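Local coordinates for protein putative citrate lyase (Ralstonia eutropha, PDB 3QQW) that probably acts as a magnesium-dependent lyase of the HpcH/HpaI aldolase and citrate lyase family, perhaps cleaving (S)-citramalyl-CoA, on a TIM-barrel scaffold, at residues P196-H201 / R206-M211; E171-G176 / A213-N218; I103-A108 / G134-R139; C53-G58 / R65-M70. All blocks are in the same frame, centred on the assembly; numbering follows the deposited sequence.

Contact 1: residues P196-H201 / R206-M211; sequences PGQFEH and RAKADM
K208 reaches Q198 on a chain extended past CG: its first torsion puts CG anti to the carbonyl carbon (chi1 -73°), and every later torsion is close to 180°, which carries NZ well out from helix 202-217. Q198 has CG between its own N and C (chi1 57°) and is bent at chi2, which brings OE1 and its own backbone O to the same ammonium. That group is thus gripped twice by one residue, K208 NZ donating to Q198 O at 2.7 Å and to Q198 OE1 at 2.8 Å. Both oxygens are met from above their carbonyl planes. F199 flanks the group obliquely, its CE1 3.7 Å from K208 NZ, while CD of Q198 lies over one face of the same ring, offset toward the rim. A further bond from K208 NZ to H224 and one from N225 to Q198 OE1 tie this buried polar cluster to the end of strand 221-224. A lysine that crosses from a barrel helix to hold the turn preceding that helix here lies at the C-terminal end of the strands, the end that carries the active site in TIM barrels, about 11 Å from the side chain of E153, a predicted substrate and magnesium ligand.

Contact 2: residues E171-G176 / A213-N218; sequences EVLDFG and AAALAN
Apolar packing carries the whole contact between L173 and the pair A214 and A215. L173 points from strand 170-175 toward helix 202-217, and its CD1 methyl does the touching, meeting A215 CB at 3.8 Å. The same methyl lies more loosely beside A214, with L173 CD1 4.4 Å from A214 CB. CG of L173 sits beside the backbone N and anti to the carbonyl carbon (chi1 -65°), with the chain extended to one methyl, which carries CD1 out to the helix. Within 213-218 L173 meets only alanine side chains, consistent with the close approach of strand and helix, the CA atoms of L173 and A215 being 6.3 Å apart.

Hydrogen bonding belongs to the separate elements. N218 turns its amide back along the chain, and N218 ND2 donates to A214 O at 2.8 Å. The bond is nearly straight, 172° at the hydrogen, and lies in the planes of both the amide and the carbonyl. On the strand side, backbone bonds join L173 to V221 and A223 of the next strand and V172 to V150 of the preceding one.

Packing against other elements completes the layer, with M211 on L173 and P222 against A215. An inner strand whose outward leucine meets alanines and M211 of helix 202-217, which precedes strand 221-224, is the standard strand-to-helix layering of a TIM barrel.

Contact 3: residues I103-A108 / G134-R139; sequences IIVNGA and GDVAKR
V105 and V136 meet across two nearly parallel helices, and the valine conformations decide which methyls touch. In both residues CG1 lies anti to the backbone N, near the carbonyl carbon, while CG2 lies anti to the carbonyl carbon. For V136 (chi1 -178°) this sends CG1 into the interface, where V136 CG1 rests on V105 CB at 3.7 Å. V105 has almost the same torsion (chi1 174°), but its CG1 lies against the backbone of the next residue, 3.7 Å from A137 CA. The methyl of A137 points away from helix 97-107 and is met more loosely, so it is mainly the main chain of A137 that receives V105.

N106 closes the exposed border. With CG anti to its carbonyl carbon, the asparagine side chain crosses that of V136 at about a right angle, and N106 ND2 stands 3.8 Å from V136 CG1. Its other amide atom serves a water that donates both to N106 OD1 and to V136 O, 3.0 Å from the latter, and so bridges the two helices. N106 ND2 also makes a weak bond back to D102 O in its own helix.

The axes of 103-107 and 134-139 approach to 9.1 Å at an angle of 25°, and L112 also packs on V105, V101 and D102 on V136. The chemistry is therefore divided: direct cohesion between the helices comes mostly from valine and alanine carbons, whereas the polar link at the exposed border is made through water, consistent with an outer helix pair joined chiefly by apolar contact.

Contact 4: residues C53-G58 / R65-M70; sequences CDCEDG and REHAEM
H67 presses its imidazole into the bend of 53-58, and this is the tight part of the contact. CG lies anti to the backbone N (chi1 -162°), which sends the ring from helix 64-76 toward the loop. One face is covered by the backbone of G58, with G58 C 3.4 Å from H67 NE2; CE of the selenomethionine M70 lies over the opposite face. At the ring's edge, near its plane, D54 O is 3.0 Å from H67 CE1. The sulfur of C55 also stands at the edge, C55 SG being 4.0 Å from H67 ND1. H67 NE2 has its polar partner in G30 O, just past the end of strand 25-29. Buried D54 shapes the bend, its OD1 accepting from D57 N in an Asx motif, while OD2 forms a salt bridge to R88, the predicted substrate-binding arginine.

Packing is looser beside A68, where C55 SG and A68 CB are 4.4 Å apart. On the solvent side of the helix, exposed R65 and E69 pair with each other, R65 NH1 to E69 OE2 at 3.0 Å. The contact thus joins strand 49-54 to helix 64-76 within a beta-alpha-beta unit completed by strand 85-88, with helix 97-107 packed alongside through I103 and I104.

The four contacts sample one closed barrel of parallel strands, coming along the chain as contact 4, contact 3 and then contacts 1 and 2; contact 1 falls between the two segments of contact 2, and both use helix 202-217. Contacts 1 and 2 have centres about 14 Å apart and touch through M211 and A207, which pack on strand 170-175. Contacts 3 and 4, with centres about 15 Å apart, meet where I103 and I104 of helix 97-107 lie against 65-70 and C55. The two pairs stay separate: contacts 1 and 3 have centres about 35 Å apart, on opposite sides of the chain's centre. Contacts 2 and 4 reach the same sheet, so distant parts of the helical layer are linked through the barrel itself.

Contact 1: residues P196-H201 / R206-M211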
loop_
_atom_site.group_PDB
_atom_site.type_symbol
_atom_site.label_atom_id
_atom_site.label_comp_id
_atom_site.label_asym_id
_atom_site.label_seq_id
_atom_site.Cartn_x
_atom_site.Cartn_y
_atom_site.Cartn_z
ATOM N N PRO C 196 -14.987 -15.327 0.074
ATOM C CA PRO C 196 -14.520 -14.002 0.535
ATOM C C PRO C 196 -13.010 -13.703 0.306
ATOM O O PRO C 196 -12.570 -12.579 0.564
ATOM C CB PRO C 196 -14.846 -14.052 2.038
ATOM C CG PRO C 196 -14.669 -15.487 2.410
ATOM C CD PRO C 196 -14.988 -16.308 1.180
ATOM N N GLY C 197 -12.240 -14.684 -0.173
ATOM C CA GLY C 197 -10.799 -14.553 -0.406
ATOM C C GLY C 197 -10.352 -13.423 -1.316
ATOM O O GLY C 197 -9.314 -12.798 -1.070
ATOM N N GLN C 198 -11.122 -13.141 -2.366
ATOM C CA GLN C 198 -10.802 -12.080 -3.331
ATOM C C GLN C 198 -10.933 -10.684 -2.713
ATOM O O GLN C 198 -10.470 -9.700 -3.311
ATOM C CB GLN C 198 -11.676 -12.199 -4.578
ATOM C CG GLN C 198 -13.184 -12.171 -4.317
ATOM C CD GLN C 198 -13.888 -11.492 -5.471
ATOM O OE1 GLN C 198 -13.311 -10.684 -6.224
ATOM N NE2 GLN C 198 -15.138 -11.819 -5.655
ATOM N N PHE C 199 -11.520 -10.613 -1.496
ATOM C CA PHE C 199 -11.698 -9.374 -0.748
ATOM C C PHE C 199 -10.837 -9.353 0.510
ATOM O O PHE C 199 -10.887 -8.369 1.260
ATOM C CB PHE C 199 -13.173 -9.222 -0.358
ATOM C CG PHE C 199 -14.131 -9.040 -1.511
ATOM C CD1 PHE C 199 -14.066 -7.905 -2.322
ATOM C CD2 PHE C 199 -15.163 -9.948 -1.729
ATOM C CE1 PHE C 199 -14.977 -7.729 -3.377
ATOM C CE2 PHE C 199 -16.079 -9.754 -2.769
ATOM C CZ PHE C 199 -15.975 -8.663 -3.592
ATOM N N GLU C 200 -10.063 -10.438 0.757
ATOM C CA GLU C 200 -9.317 -10.627 2.004
ATOM C C GLU C 200 -7.840 -11.027 1.845
ATOM O O GLU C 200 -7.050 -10.693 2.735
ATOM C CB GLU C 200 -10.024 -11.660 2.883
ATOM C CG GLU C 200 -11.331 -11.116 3.448
ATOM C CD GLU C 200 -12.340 -12.127 3.954
ATOM O OE1 GLU C 200 -11.973 -13.309 4.155
ATOM O OE2 GLU C 200 -13.503 -11.724 4.178
ATOM N N HIS C 201 -7.457 -11.724 0.758
ATOM C CA HIS C 201 -6.052 -12.090 0.523
ATOM C C HIS C 201 -5.239 -10.794 0.414
ATOM O O HIS C 201 -5.614 -9.897 -0.347
ATOM C CB HIS C 201 -5.906 -12.967 -0.735
ATOM C CG HIS C 201 -4.527 -13.514 -0.944
ATOM N ND1 HIS C 201 -3.493 -12.731 -1.457
ATOM C CD2 HIS C 201 -4.051 -14.753 -0.695
ATOM C CE1 HIS C 201 -2.429 -13.520 -1.498
ATOM N NE2 HIS C 201 -2.712 -14.744 -1.048
ATOM N N ARG C 206 -4.452 -5.412 -1.555
ATOM C CA ARG C 206 -3.422 -4.466 -1.958
ATOM C C ARG C 206 -3.628 -4.027 -3.408
ATOM O O ARG C 206 -3.650 -2.829 -3.684
ATOM C CB ARG C 206 -2.041 -5.100 -1.750
ATOM C CG ARG C 206 -0.895 -4.241 -2.209
ATOM C CD ARG C 206 0.404 -5.007 -2.207
ATOM N NE ARG C 206 1.501 -4.140 -2.637
ATOM C CZ ARG C 206 1.806 -3.887 -3.901
ATOM N NH1 ARG C 206 1.134 -4.475 -4.887
ATOM N NH2 ARG C 206 2.816 -3.086 -4.194
ATOM N N ALA C 207 -3.804 -4.982 -4.313
ATOM C CA ALA C 207 -4.002 -4.724 -5.729
ATOM C C ALA C 207 -5.304 -3.934 -5.978
ATOM O O ALA C 207 -5.276 -2.885 -6.614
ATOM C CB ALA C 207 -4.034 -6.043 -6.480
ATOM N N LYS C 208 -6.433 -4.410 -5.416
ATOM C CA LYS C 208 -7.731 -3.747 -5.562
ATOM C C LYS C 208 -7.701 -2.315 -4.982
ATOM O O LYS C 208 -8.134 -1.366 -5.656
ATOM C CB LYS C 208 -8.846 -4.565 -4.905
ATOM C CG LYS C 208 -9.191 -5.792 -5.700
ATOM C CD LYS C 208 -10.384 -6.525 -5.092
ATOM C CE LYS C 208 -10.777 -7.709 -5.940
ATOM N NZ LYS C 208 -11.846 -8.500 -5.283
ATOM N N ALA C 209 -7.183 -2.165 -3.747
ATOM C CA ALA C 209 -7.118 -0.859 -3.093
ATOM C C ALA C 209 -6.206 0.103 -3.877
ATOM O O ALA C 209 -6.597 1.259 -4.048
ATOM C CB ALA C 209 -6.653 -1.007 -1.646
ATOM N N ASP C 210 -5.053 -0.383 -4.421
ATOM C CA ASP C 210 -4.154 0.471 -5.212
ATOM C C ASP C 210 -4.822 0.976 -6.466
ATOM O O ASP C 210 -4.702 2.159 -6.789
ATOM C CB ASP C 210 -2.873 -0.263 -5.612
ATOM C CG ASP C 210 -1.771 -0.187 -4.584
ATOM O OD1 ASP C 210 -2.005 0.395 -3.507
ATOM O OD2 ASP C 210 -0.668 -0.713 -4.857
HETATM N N MSE C 211 -5.529 0.084 -7.177
HETATM C CA MSE C 211 -6.172 0.450 -8.412
HETATM C C MSE C 211 -7.313 1.463 -8.174
HETATM O O MSE C 211 -7.416 2.444 -8.937
HETATM C CB MSE C 211 -6.658 -0.798 -9.128
HETATM C CG MSE C 211 -6.997 -0.523 -10.612
HETATM SE SE MSE C 211 -8.432 -1.632 -11.312
HETATM C CE MSE C 211 -9.812 -0.961 -10.308
#

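Contact 2: residues E171-G176 / A213-N218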
loop_
_atom_site.group_PDB
_atom_site.type_symbol
_atom_site.label_atom_id
_atom_site.label_comp_id
_atom_site.label_asym_id
_atom_site.label_seq_id
_atom_site.Cartn_x
_atom_site.Cartn_y
_atom_site.Cartn_z
ATOM N N GLU C 171 -11.428 6.424 -18.769
ATOM C CA GLU C 171 -12.585 6.718 -17.919
ATOM C C GLU C 171 -12.826 5.563 -16.952
ATOM O O GLU C 171 -13.493 5.764 -15.937
ATOM C CB GLU C 171 -13.844 7.067 -18.731
ATOM C CG GLU C 171 -14.371 5.916 -19.563
ATOM C CD GLU C 171 -15.723 6.134 -20.211
ATOM O OE1 GLU C 171 -16.210 7.287 -20.246
ATOM O OE2 GLU C 171 -16.273 5.137 -20.728
ATOM N N VAL C 172 -12.251 4.379 -17.226
ATOM C CA VAL C 172 -12.380 3.226 -16.339
ATOM C C VAL C 172 -11.034 2.490 -16.190
ATOM O O VAL C 172 -10.294 2.335 -17.164
ATOM C CB VAL C 172 -13.487 2.213 -16.778
ATOM C CG1 VAL C 172 -13.458 0.950 -15.931
ATOM C CG2 VAL C 172 -14.876 2.813 -16.763
ATOM N N LEU C 173 -10.753 2.018 -14.954
ATOM C CA LEU C 173 -9.697 1.074 -14.605
ATOM C C LEU C 173 -10.424 -0.178 -14.175
ATOM O O LEU C 173 -11.242 -0.138 -13.252
ATOM C CB LEU C 173 -8.713 1.561 -13.537
ATOM C CG LEU C 173 -7.826 2.771 -13.874
ATOM C CD1 LEU C 173 -6.822 3.009 -12.761
ATOM C CD2 LEU C 173 -7.074 2.575 -15.220
ATOM N N ASP C 174 -10.207 -1.279 -14.908
ATOM C CA ASP C 174 -10.868 -2.550 -14.633
ATOM C C ASP C 174 -9.970 -3.467 -13.877
ATOM O O ASP C 174 -8.833 -3.677 -14.285
ATOM C CB ASP C 174 -11.271 -3.231 -15.966
ATOM C CG ASP C 174 -12.342 -2.547 -16.754
ATOM O OD1 ASP C 174 -13.457 -2.448 -16.251
ATOM O OD2 ASP C 174 -12.075 -2.179 -17.916
ATOM N N PHE C 175 -10.467 -4.071 -12.816
ATOM C CA PHE C 175 -9.650 -5.055 -12.084
ATOM C C PHE C 175 -9.832 -6.455 -12.689
ATOM O O PHE C 175 -10.937 -6.991 -12.697
ATOM C CB PHE C 175 -9.975 -5.066 -10.590
ATOM C CG PHE C 175 -8.945 -5.867 -9.841
ATOM C CD1 PHE C 175 -7.646 -5.391 -9.687
ATOM C CD2 PHE C 175 -9.251 -7.133 -9.349
ATOM C CE1 PHE C 175 -6.671 -6.158 -9.048
ATOM C CE2 PHE C 175 -8.279 -7.900 -8.706
ATOM C CZ PHE C 175 -6.996 -7.403 -8.548
ATOM N N GLY C 176 -8.750 -7.013 -13.216
ATOM C CA GLY C 176 -8.745 -8.339 -13.812
ATOM C C GLY C 176 -8.164 -9.328 -12.825
ATOM O O GLY C 176 -6.955 -9.570 -12.824
ATOM N N ALA C 213 -7.609 3.523 -5.559
ATOM C CA ALA C 213 -6.926 4.743 -5.141
ATOM C C ALA C 213 -6.391 5.536 -6.348
ATOM O O ALA C 213 -6.558 6.749 -6.376
ATOM C CB ALA C 213 -5.784 4.405 -4.176
ATOM N N ALA C 214 -5.791 4.841 -7.347
ATOM C CA ALA C 214 -5.230 5.449 -8.558
ATOM C C ALA C 214 -6.319 6.029 -9.450
ATOM O O ALA C 214 -6.148 7.114 -9.996
ATOM C CB ALA C 214 -4.414 4.424 -9.332
ATOM N N ALA C 215 -7.430 5.286 -9.598
ATOM C CA ALA C 215 -8.570 5.662 -10.413
ATOM C C ALA C 215 -9.241 6.892 -9.843
ATOM O O ALA C 215 -9.336 7.922 -10.536
ATOM C CB ALA C 215 -9.555 4.504 -10.501
ATOM N N LEU C 216 -9.627 6.827 -8.552
ATOM C CA LEU C 216 -10.307 7.931 -7.882
ATOM C C LEU C 216 -9.419 9.168 -7.771
ATOM O O LEU C 216 -9.935 10.272 -7.895
ATOM C CB LEU C 216 -10.861 7.520 -6.517
ATOM C CG LEU C 216 -11.928 6.426 -6.540
ATOM C CD1 LEU C 216 -12.301 6.042 -5.158
ATOM C CD2 LEU C 216 -13.145 6.827 -7.366
ATOM N N ALA C 217 -8.099 8.992 -7.631
ATOM C CA ALA C 217 -7.160 10.123 -7.589
ATOM C C ALA C 217 -7.136 10.884 -8.909
ATOM O O ALA C 217 -6.762 12.046 -8.924
ATOM C CB ALA C 217 -5.757 9.635 -7.267
ATOM N N ASN C 218 -7.544 10.238 -10.005
ATOM C CA ASN C 218 -7.481 10.830 -11.344
ATOM C C ASN C 218 -8.844 10.965 -12.040
ATOM O O ASN C 218 -8.896 11.047 -13.265
ATOM C CB ASN C 218 -6.538 9.972 -12.197
ATOM C CG ASN C 218 -5.113 10.159 -11.791
ATOM O OD1 ASN C 218 -4.486 11.152 -12.145
ATOM N ND2 ASN C 218 -4.585 9.256 -10.989
#

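Contact 3: residues I103-A108 / G134-R139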
loop_
_atom_site.group_PDB
_atom_site.type_symbol
_atom_site.label_atom_id
_atom_site.label_comp_id
_atom_site.label_asym_id
_atom_site.label_seq_id
_atom_site.Cartn_x
_atom_site.Cartn_y
_atom_site.Cartn_z
ATOM N N ILE C 103 -10.667 -1.668 -37.558
ATOM C CA ILE C 103 -11.982 -2.175 -37.958
ATOM C C ILE C 103 -13.117 -1.588 -37.109
ATOM O O ILE C 103 -14.107 -1.124 -37.672
ATOM C CB ILE C 103 -12.015 -3.739 -37.945
ATOM C CG1 ILE C 103 -11.033 -4.329 -38.999
ATOM C CG2 ILE C 103 -13.431 -4.249 -38.177
ATOM C CD1 ILE C 103 -10.753 -5.822 -38.794
ATOM N N ILE C 104 -12.979 -1.629 -35.772
ATOM C CA ILE C 104 -14.039 -1.174 -34.880
ATOM C C ILE C 104 -14.199 0.362 -34.911
ATOM O O ILE C 104 -15.315 0.830 -35.062
ATOM C CB ILE C 104 -13.881 -1.743 -33.447
ATOM C CG1 ILE C 104 -13.983 -3.287 -33.498
ATOM C CG2 ILE C 104 -14.955 -1.163 -32.492
ATOM C CD1 ILE C 104 -13.421 -4.023 -32.287
ATOM N N VAL C 105 -13.125 1.130 -34.829
ATOM C CA VAL C 105 -13.265 2.582 -34.822
ATOM C C VAL C 105 -13.816 3.073 -36.166
ATOM O O VAL C 105 -14.803 3.817 -36.159
ATOM C CB VAL C 105 -11.971 3.327 -34.394
ATOM C CG1 VAL C 105 -12.140 4.840 -34.560
ATOM C CG2 VAL C 105 -11.600 2.995 -32.939
ATOM N N ASN C 106 -13.261 2.592 -37.295
ATOM C CA ASN C 106 -13.735 3.021 -38.606
ATOM C C ASN C 106 -15.134 2.502 -38.922
ATOM O O ASN C 106 -15.866 3.147 -39.691
ATOM C CB ASN C 106 -12.758 2.629 -39.706
ATOM C CG ASN C 106 -11.456 3.384 -39.619
ATOM O OD1 ASN C 106 -11.428 4.613 -39.584
ATOM N ND2 ASN C 106 -10.345 2.664 -39.584
ATOM N N GLY C 107 -15.512 1.409 -38.263
ATOM C CA GLY C 107 -16.777 0.754 -38.521
ATOM C C GLY C 107 -17.949 1.099 -37.641
ATOM O O GLY C 107 -19.090 0.941 -38.075
ATOM N N ALA C 108 -17.703 1.557 -36.407
ATOM C CA ALA C 108 -18.770 1.779 -35.427
ATOM C C ALA C 108 -19.780 2.881 -35.771
ATOM O O ALA C 108 -20.682 3.119 -34.965
ATOM C CB ALA C 108 -18.164 2.069 -34.070
ATOM N N GLY C 134 -6.498 7.172 -30.700
ATOM C CA GLY C 134 -6.626 8.596 -30.980
ATOM C C GLY C 134 -6.407 8.921 -32.441
ATOM O O GLY C 134 -7.208 9.654 -33.045
ATOM N N ASP C 135 -5.334 8.344 -33.038
ATOM C CA ASP C 135 -4.999 8.547 -34.445
ATOM C C ASP C 135 -6.109 8.033 -35.355
ATOM O O ASP C 135 -6.549 8.742 -36.269
ATOM C CB ASP C 135 -3.674 7.851 -34.799
ATOM C CG ASP C 135 -2.426 8.449 -34.197
ATOM O OD1 ASP C 135 -2.478 9.628 -33.775
ATOM O OD2 ASP C 135 -1.388 7.744 -34.172
ATOM N N VAL C 136 -6.585 6.816 -35.080
ATOM C CA VAL C 136 -7.656 6.160 -35.851
ATOM C C VAL C 136 -8.987 6.944 -35.656
ATOM O O VAL C 136 -9.692 7.199 -36.647
ATOM C CB VAL C 136 -7.779 4.640 -35.520
ATOM C CG1 VAL C 136 -8.860 4.004 -36.374
ATOM C CG2 VAL C 136 -6.444 3.914 -35.747
ATOM N N ALA C 137 -9.293 7.367 -34.389
ATOM C CA ALA C 137 -10.517 8.129 -34.085
ATOM C C ALA C 137 -10.596 9.434 -34.888
ATOM O O ALA C 137 -11.589 9.658 -35.575
ATOM C CB ALA C 137 -10.615 8.413 -32.599
ATOM N N LYS C 138 -9.519 10.242 -34.872
ATOM C CA LYS C 138 -9.425 11.498 -35.616
ATOM C C LYS C 138 -9.546 11.243 -37.140
ATOM O O LYS C 138 -10.336 11.938 -37.786
ATOM C CB LYS C 138 -8.132 12.254 -35.257
ATOM N N ARG C 139 -8.834 10.224 -37.707
ATOM C CA ARG C 139 -8.918 9.900 -39.148
ATOM C C ARG C 139 -10.330 9.423 -39.554
ATOM O O ARG C 139 -10.721 9.566 -40.709
ATOM C CB ARG C 139 -7.906 8.827 -39.546
ATOM C CG ARG C 139 -6.459 9.273 -39.624
ATOM C CD ARG C 139 -5.578 8.107 -40.022
ATOM N NE ARG C 139 -4.299 8.139 -39.313
ATOM C CZ ARG C 139 -3.800 7.132 -38.600
ATOM N NH1 ARG C 139 -4.463 5.985 -38.500
ATOM N NH2 ARG C 139 -2.626 7.256 -37.998
HETATM O O HOH W 1 -9.477 6.104 -39.452
#

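Contact 4: residues C53-G58 / R65-M70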
loop_
_atom_site.group_PDB
_atom_site.type_symbol
_atom_site.label_atom_id
_atom_site.label_comp_id
_atom_site.label_asym_id
_atom_site.label_seq_id
_atom_site.Cartn_x
_atom_site.Cartn_y
_atom_site.Cartn_z
ATOM N N CYS C 53 -18.598 -5.659 -26.325
ATOM C CA CYS C 53 -18.473 -6.662 -27.381
ATOM C C CYS C 53 -17.085 -7.183 -27.278
ATOM O O CYS C 53 -16.108 -6.445 -27.453
ATOM C CB CYS C 53 -18.767 -6.066 -28.752
ATOM S SG CYS C 53 -20.334 -5.187 -28.834
ATOM N N ASP C 54 -16.993 -8.393 -26.794
ATOM C CA ASP C 54 -15.721 -8.998 -26.507
ATOM C C ASP C 54 -15.033 -9.537 -27.767
ATOM O O ASP C 54 -15.566 -10.426 -28.381
ATOM C CB ASP C 54 -15.922 -10.100 -25.471
ATOM C CG ASP C 54 -14.665 -10.405 -24.686
ATOM O OD1 ASP C 54 -13.574 -9.919 -25.088
ATOM O OD2 ASP C 54 -14.762 -11.129 -23.679
ATOM N N CYS C 55 -13.867 -8.987 -28.151
ATOM C CA CYS C 55 -13.056 -9.480 -29.280
ATOM C C CYS C 55 -12.058 -10.425 -28.712
ATOM O O CYS C 55 -12.028 -11.584 -29.130
ATOM C CB CYS C 55 -12.373 -8.352 -30.056
ATOM S SG CYS C 55 -13.483 -7.421 -31.137
ATOM N N GLU C 56 -11.321 -9.939 -27.671
ATOM C CA GLU C 56 -10.292 -10.611 -26.878
ATOM C C GLU C 56 -10.623 -12.078 -26.610
ATOM O O GLU C 56 -9.826 -12.947 -26.984
ATOM C CB GLU C 56 -10.069 -9.878 -25.543
ATOM C CG GLU C 56 -8.644 -9.993 -25.047
ATOM C CD GLU C 56 -8.440 -10.546 -23.651
ATOM O OE1 GLU C 56 -9.227 -10.205 -22.735
ATOM O OE2 GLU C 56 -7.436 -11.271 -23.459
ATOM N N ASP C 57 -11.792 -12.352 -25.981
ATOM C CA ASP C 57 -12.242 -13.717 -25.693
ATOM C C ASP C 57 -13.142 -14.240 -26.819
ATOM O O ASP C 57 -13.061 -15.432 -27.145
ATOM C CB ASP C 57 -12.975 -13.816 -24.331
ATOM C CG ASP C 57 -12.121 -13.698 -23.070
ATOM O OD1 ASP C 57 -10.868 -13.702 -23.188
ATOM O OD2 ASP C 57 -12.706 -13.621 -21.961
ATOM N N GLY C 58 -13.964 -13.353 -27.398
ATOM C CA GLY C 58 -14.915 -13.683 -28.456
ATOM C C GLY C 58 -14.338 -14.293 -29.723
ATOM O O GLY C 58 -14.813 -15.341 -30.181
ATOM N N ARG C 65 -10.238 -10.675 -37.711
ATOM C CA ARG C 65 -10.798 -9.667 -38.624
ATOM C C ARG C 65 -12.325 -9.839 -38.728
ATOM O O ARG C 65 -13.057 -8.877 -38.507
ATOM C CB ARG C 65 -10.143 -9.747 -40.012
ATOM C CG ARG C 65 -10.970 -9.060 -41.113
ATOM C CD ARG C 65 -10.220 -8.771 -42.404
ATOM N NE ARG C 65 -9.168 -7.764 -42.220
ATOM C CZ ARG C 65 -9.360 -6.444 -42.234
ATOM N NH1 ARG C 65 -10.583 -5.943 -42.432
ATOM N NH2 ARG C 65 -8.338 -5.615 -42.040
ATOM N N GLU C 66 -12.790 -11.067 -39.021
ATOM C CA GLU C 66 -14.191 -11.423 -39.161
ATOM C C GLU C 66 -15.013 -11.045 -37.900
ATOM O O GLU C 66 -16.118 -10.498 -38.025
ATOM C CB GLU C 66 -14.290 -12.926 -39.448
ATOM C CG GLU C 66 -15.692 -13.446 -39.732
ATOM C CD GLU C 66 -15.842 -14.957 -39.782
ATOM O OE1 GLU C 66 -14.822 -15.664 -39.965
ATOM O OE2 GLU C 66 -16.995 -15.429 -39.649
ATOM N N HIS C 67 -14.467 -11.328 -36.707
ATOM C CA HIS C 67 -15.105 -11.046 -35.430
ATOM C C HIS C 67 -15.172 -9.561 -35.160
ATOM O O HIS C 67 -16.228 -9.088 -34.711
ATOM C CB HIS C 67 -14.385 -11.753 -34.297
ATOM C CG HIS C 67 -15.224 -11.846 -33.070
ATOM N ND1 HIS C 67 -15.240 -10.827 -32.115
ATOM C CD2 HIS C 67 -16.050 -12.836 -32.667
ATOM C CE1 HIS C 67 -16.086 -11.228 -31.186
ATOM N NE2 HIS C 67 -16.574 -12.442 -31.460
ATOM N N ALA C 68 -14.068 -8.812 -35.438
ATOM C CA ALA C 68 -14.056 -7.339 -35.254
ATOM C C ALA C 68 -15.046 -6.665 -36.243
ATOM O O ALA C 68 -15.744 -5.731 -35.864
ATOM C CB ALA C 68 -12.647 -6.781 -35.423
ATOM N N GLU C 69 -15.165 -7.197 -37.464
ATOM C CA GLU C 69 -16.111 -6.709 -38.471
ATOM C C GLU C 69 -17.546 -6.872 -38.010
ATOM O O GLU C 69 -18.371 -5.984 -38.239
ATOM C CB GLU C 69 -15.907 -7.438 -39.809
ATOM C CG GLU C 69 -14.738 -6.872 -40.603
ATOM C CD GLU C 69 -14.282 -7.677 -41.797
ATOM O OE1 GLU C 69 -14.845 -8.768 -42.036
ATOM O OE2 GLU C 69 -13.342 -7.223 -42.487
HETATM N N MSE C 70 -17.845 -8.011 -37.357
HETATM C CA MSE C 70 -19.183 -8.278 -36.827
HETATM C C MSE C 70 -19.435 -7.284 -35.676
HETATM O O MSE C 70 -20.492 -6.662 -35.643
HETATM C CB MSE C 70 -19.293 -9.763 -36.371
HETATM C CG MSE C 70 -20.583 -10.110 -35.647
HETATM SE SE MSE C 70 -20.534 -9.585 -33.770
HETATM C CE MSE C 70 -19.413 -11.078 -32.983
#